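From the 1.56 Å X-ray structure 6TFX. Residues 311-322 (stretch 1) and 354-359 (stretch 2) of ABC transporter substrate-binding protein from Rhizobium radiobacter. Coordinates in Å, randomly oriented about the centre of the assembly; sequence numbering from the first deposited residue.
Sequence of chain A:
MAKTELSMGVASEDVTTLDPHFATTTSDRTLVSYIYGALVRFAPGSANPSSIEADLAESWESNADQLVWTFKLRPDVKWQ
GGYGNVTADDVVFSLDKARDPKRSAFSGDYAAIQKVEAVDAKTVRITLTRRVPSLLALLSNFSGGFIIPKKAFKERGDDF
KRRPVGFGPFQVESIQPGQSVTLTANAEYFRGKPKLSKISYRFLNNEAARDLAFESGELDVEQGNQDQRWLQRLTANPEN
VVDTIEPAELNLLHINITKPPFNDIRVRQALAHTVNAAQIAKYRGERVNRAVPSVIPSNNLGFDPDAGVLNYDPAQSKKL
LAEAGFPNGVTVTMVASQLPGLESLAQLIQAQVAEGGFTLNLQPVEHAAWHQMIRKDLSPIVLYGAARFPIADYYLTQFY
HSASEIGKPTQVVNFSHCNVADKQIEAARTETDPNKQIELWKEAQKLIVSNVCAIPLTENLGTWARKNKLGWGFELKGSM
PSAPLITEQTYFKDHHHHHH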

# COMPACT_ATOMS: atom_id res chain seq x y z
N ASN A 311 20.16 -11.78 -14.70
CA ASN A 311 19.47 -12.81 -15.48
C ASN A 311 19.37 -14.15 -14.76
O ASN A 311 20.08 -14.40 -13.79
N TYR A 312 18.51 -15.02 -15.28
CA TYR A 312 18.34 -16.35 -14.69
C TYR A 312 19.46 -17.25 -15.19
O TYR A 312 19.58 -17.46 -16.41
N ASP A 313 20.28 -17.78 -14.27
CA ASP A 313 21.38 -18.67 -14.63
C ASP A 313 21.76 -19.41 -13.37
O ASP A 313 22.69 -19.00 -12.70
N PRO A 314 21.01 -20.47 -13.01
CA PRO A 314 21.32 -21.19 -11.75
C PRO A 314 22.70 -21.86 -11.73
O PRO A 314 23.25 -22.10 -10.65
N ALA A 315 23.29 -22.14 -12.91
CA ALA A 315 24.65 -22.71 -12.95
C ALA A 315 25.63 -21.63 -12.40
O ALA A 315 26.56 -21.94 -11.64
N GLN A 316 25.38 -20.35 -12.75
CA GLN A 316 26.19 -19.24 -12.25
C GLN A 316 25.97 -19.09 -10.73
O GLN A 316 26.93 -18.83 -9.98
N SER A 317 24.72 -19.27 -10.26
CA SER A 317 24.43 -19.22 -8.83
C SER A 317 25.33 -20.21 -8.08
O SER A 317 25.98 -19.83 -7.10
N LYS A 318 25.38 -21.47 -8.55
CA LYS A 318 26.19 -22.50 -7.88
C LYS A 318 27.68 -22.13 -7.88
O LYS A 318 28.36 -22.33 -6.88
N LYS A 319 28.18 -21.58 -9.01
CA LYS A 319 29.59 -21.15 -9.14
C LYS A 319 29.90 -20.04 -8.13
O LYS A 319 30.92 -20.10 -7.44
N LEU A 320 29.01 -19.05 -8.03
CA LEU A 320 29.18 -17.95 -7.08
C LEU A 320 29.15 -18.45 -5.63
O LEU A 320 29.96 -18.00 -4.82
N LEU A 321 28.21 -19.37 -5.28
CA LEU A 321 28.18 -19.89 -3.91
C LEU A 321 29.47 -20.63 -3.58
O LEU A 321 29.98 -20.48 -2.47
N ALA A 322 30.00 -21.42 -4.53
CA ALA A 322 31.27 -22.15 -4.26
C ALA A 322 32.42 -21.15 -4.04
O ALA A 322 33.19 -21.31 -3.08
N ALA A 354 16.06 -23.32 -5.12
CA ALA A 354 16.73 -24.61 -4.89
C ALA A 354 17.64 -24.97 -6.08
O ALA A 354 18.67 -25.62 -5.91
N GLU A 355 17.27 -24.53 -7.29
CA GLU A 355 18.07 -24.82 -8.48
C GLU A 355 19.49 -24.24 -8.41
O GLU A 355 20.43 -24.88 -8.87
N GLY A 356 19.61 -23.06 -7.80
CA GLY A 356 20.88 -22.36 -7.66
C GLY A 356 21.62 -22.62 -6.37
O GLY A 356 22.65 -21.99 -6.12
N GLY A 357 21.09 -23.53 -5.56
CA GLY A 357 21.76 -23.92 -4.33
C GLY A 357 21.24 -23.35 -3.02
O GLY A 357 21.93 -23.49 -2.00
N PHE A 358 20.03 -22.75 -3.03
CA PHE A 358 19.47 -22.19 -1.79
C PHE A 358 18.35 -23.05 -1.28
O PHE A 358 17.41 -23.32 -2.04
N THR A 359 18.41 -23.43 0.02
CA THR A 359 17.29 -24.15 0.59
C THR A 359 16.62 -23.15 1.50
O THR A 359 17.15 -22.81 2.56

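Glycine is often described by what it lacks, yet in close packing its backbone can be covered as extensively as a large side chain. The contact between residues 311-322 and 354-359 of this substrate-binding protein illustrates the principle. Of the 353 Å² buried between the two stretches, the largest share of any residue belongs to Gly-356, followed closely by Glu-355 and Leu-321. No hydrogen bond crosses the contact, so the fit rests on shape.

Gly-356 lies against the first turns of the helix that begins at Pro-314, whose CA-to-CB bond points toward the second stretch, and the CA atoms of Pro-314 and Gly-356 are 4.3 Å apart. At this range the helix meets bare backbone: Pro-314 O is 3.8 Å from Gly-356 CA, and Ser-317 CB is 3.5 Å from Gly-356 O. A CB on Gly-356, placed ideally, would fall 2.8 Å from Ser-317 CB, a clash, so the approach depends on the absent side chain. Closeness has a price. Gly-356 O is buried by the contact and has no polar partner anywhere in the model; Lys-318 N, though 3.7 Å from Gly-356 O, does not hydrogen-bond to it and donates within the helix, with Lys-318 N 3.1 Å from Pro-314 O. Ser-317, in the m rotamer, points its CA-to-CB bond toward the second stretch, while its hydroxyl finds a hydrogen-bonding partner elsewhere in the structure.

Leu-321, one turn further along, supplies the main apolar side chain of the helix. Its CA-to-CB bond points toward the second stretch, and its chi angles of -69° and -176° (m, t) bring both methyls to the Phe-358 ring, while CD1 also reaches the glycine carbonyls. Leu-321 CD1 is 3.5 Å from Gly-356 O and 3.8 Å from Gly-357 O, and it sits over one face of the Phe-358 ring, 4.2 Å from its centroid and 23° off the ring normal, a CH-pi contact. Leu-321 CD2 approaches the tip of the same ring, at 3.8 Å from Phe-358 CZ. Phe-358 starts sideways, but with chi1 at -68° (m) the end of its ring comes nearer to the helix. At Gly-357 the backbone angles, phi 103° and psi 13°, by themselves call for glycine, because a CB would be jammed against the preceding carbonyl oxygen; it would also lie a tight 3.0 Å from Leu-321 CD1.

Glu-355 covers the other end of the contact. Its CA-to-CB bond runs sideways, with chi1 at -150° (t) and chi2 at 60° (p), and its CG and its backbone carbonyl both pack: Glu-355 CG is 3.9 Å from Pro-314 CB and 4.0 Å from Tyr-312 OH, and Glu-355 O is 3.9 Å from Pro-314 CB. Tyr-312 (chi1 t) starts sideways, but its end comes nearer. Lys-318, also sideways and in m for chi1, reaches the Glu-355 backbone, with Lys-318 CD 3.9 Å from Glu-355 O. Here charged residues contribute carbon atoms to the packing. Asp-313, out of reach of the second stretch, caps the helix, Asp-313 OD1 accepting from Gln-316 N at 3.2 Å.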

# COMPACT_ATOMS: atom_id res chain seq x y z
CB ASN A 311 20.15 -13.00 -16.85
CG ASN A 311 21.48 -13.70 -16.79
OD1 ASN A 311 22.27 -13.53 -15.85
ND2 ASN A 311 21.76 -14.55 -17.79
CB TYR A 312 16.97 -16.92 -15.09
CG TYR A 312 16.72 -18.30 -14.52
CD1 TYR A 312 16.56 -18.48 -13.14
CD2 TYR A 312 16.69 -19.42 -15.33
CE1 TYR A 312 16.31 -19.75 -12.61
CE2 TYR A 312 16.40 -20.68 -14.82
CZ TYR A 312 16.22 -20.84 -13.46
OH TYR A 312 16.00 -22.10 -12.95
CB ASP A 313 22.60 -17.87 -15.16
CG ASP A 313 23.74 -18.71 -15.72
OD1 ASP A 313 23.74 -19.92 -15.52
OD2 ASP A 313 24.67 -18.12 -16.34
CB PRO A 314 20.15 -22.17 -11.62
CG PRO A 314 19.63 -22.35 -12.99
CD PRO A 314 19.86 -21.07 -13.71
CB ALA A 315 25.02 -23.08 -14.38
CB GLN A 316 25.86 -17.93 -12.99
CG GLN A 316 26.71 -16.72 -12.59
CD GLN A 316 28.21 -16.79 -12.91
OE1 GLN A 316 28.73 -17.75 -13.51
NE2 GLN A 316 28.95 -15.76 -12.50
CB SER A 317 22.97 -19.60 -8.59
OG SER A 317 22.15 -18.61 -9.19
CB LYS A 318 25.94 -23.86 -8.54
CG LYS A 318 24.54 -24.39 -8.24
CD LYS A 318 24.26 -25.71 -8.98
CE LYS A 318 24.50 -26.93 -8.11
NZ LYS A 318 23.27 -27.76 -7.96
CB LYS A 319 29.86 -20.67 -10.58
CG LYS A 319 31.28 -20.20 -10.85
CD LYS A 319 31.36 -19.52 -12.22
CE LYS A 319 32.70 -18.91 -12.51
NZ LYS A 319 32.71 -18.21 -13.83
CB LEU A 320 28.09 -16.89 -7.30
CG LEU A 320 28.26 -16.04 -8.53
CD1 LEU A 320 26.95 -15.33 -8.88
CD2 LEU A 320 29.40 -15.04 -8.35
CB LEU A 321 26.97 -20.81 -3.67
CG LEU A 321 25.61 -20.09 -3.66
CD1 LEU A 321 24.48 -21.03 -3.34
CD2 LEU A 321 25.63 -18.91 -2.65
CB ALA A 322 31.59 -23.11 -5.42
CB ALA A 354 15.70 -25.70 -4.71
CB GLU A 355 17.33 -24.32 -9.74
CG GLU A 355 17.63 -25.13 -10.98
CD GLU A 355 17.27 -26.60 -10.90
OE1 GLU A 355 16.17 -26.94 -10.41
OE2 GLU A 355 18.11 -27.42 -11.34
CB PHE A 358 18.93 -20.77 -1.99
CG PHE A 358 20.02 -19.75 -2.26
CD1 PHE A 358 20.50 -19.54 -3.55
CD2 PHE A 358 20.55 -18.98 -1.22
CE1 PHE A 358 21.50 -18.60 -3.79
CE2 PHE A 358 21.54 -18.03 -1.47
CZ PHE A 358 22.01 -17.84 -2.75
CB THR A 359 17.72 -25.39 1.38
OG1 THR A 359 18.49 -26.23 0.53
CG2 THR A 359 16.52 -26.15 1.92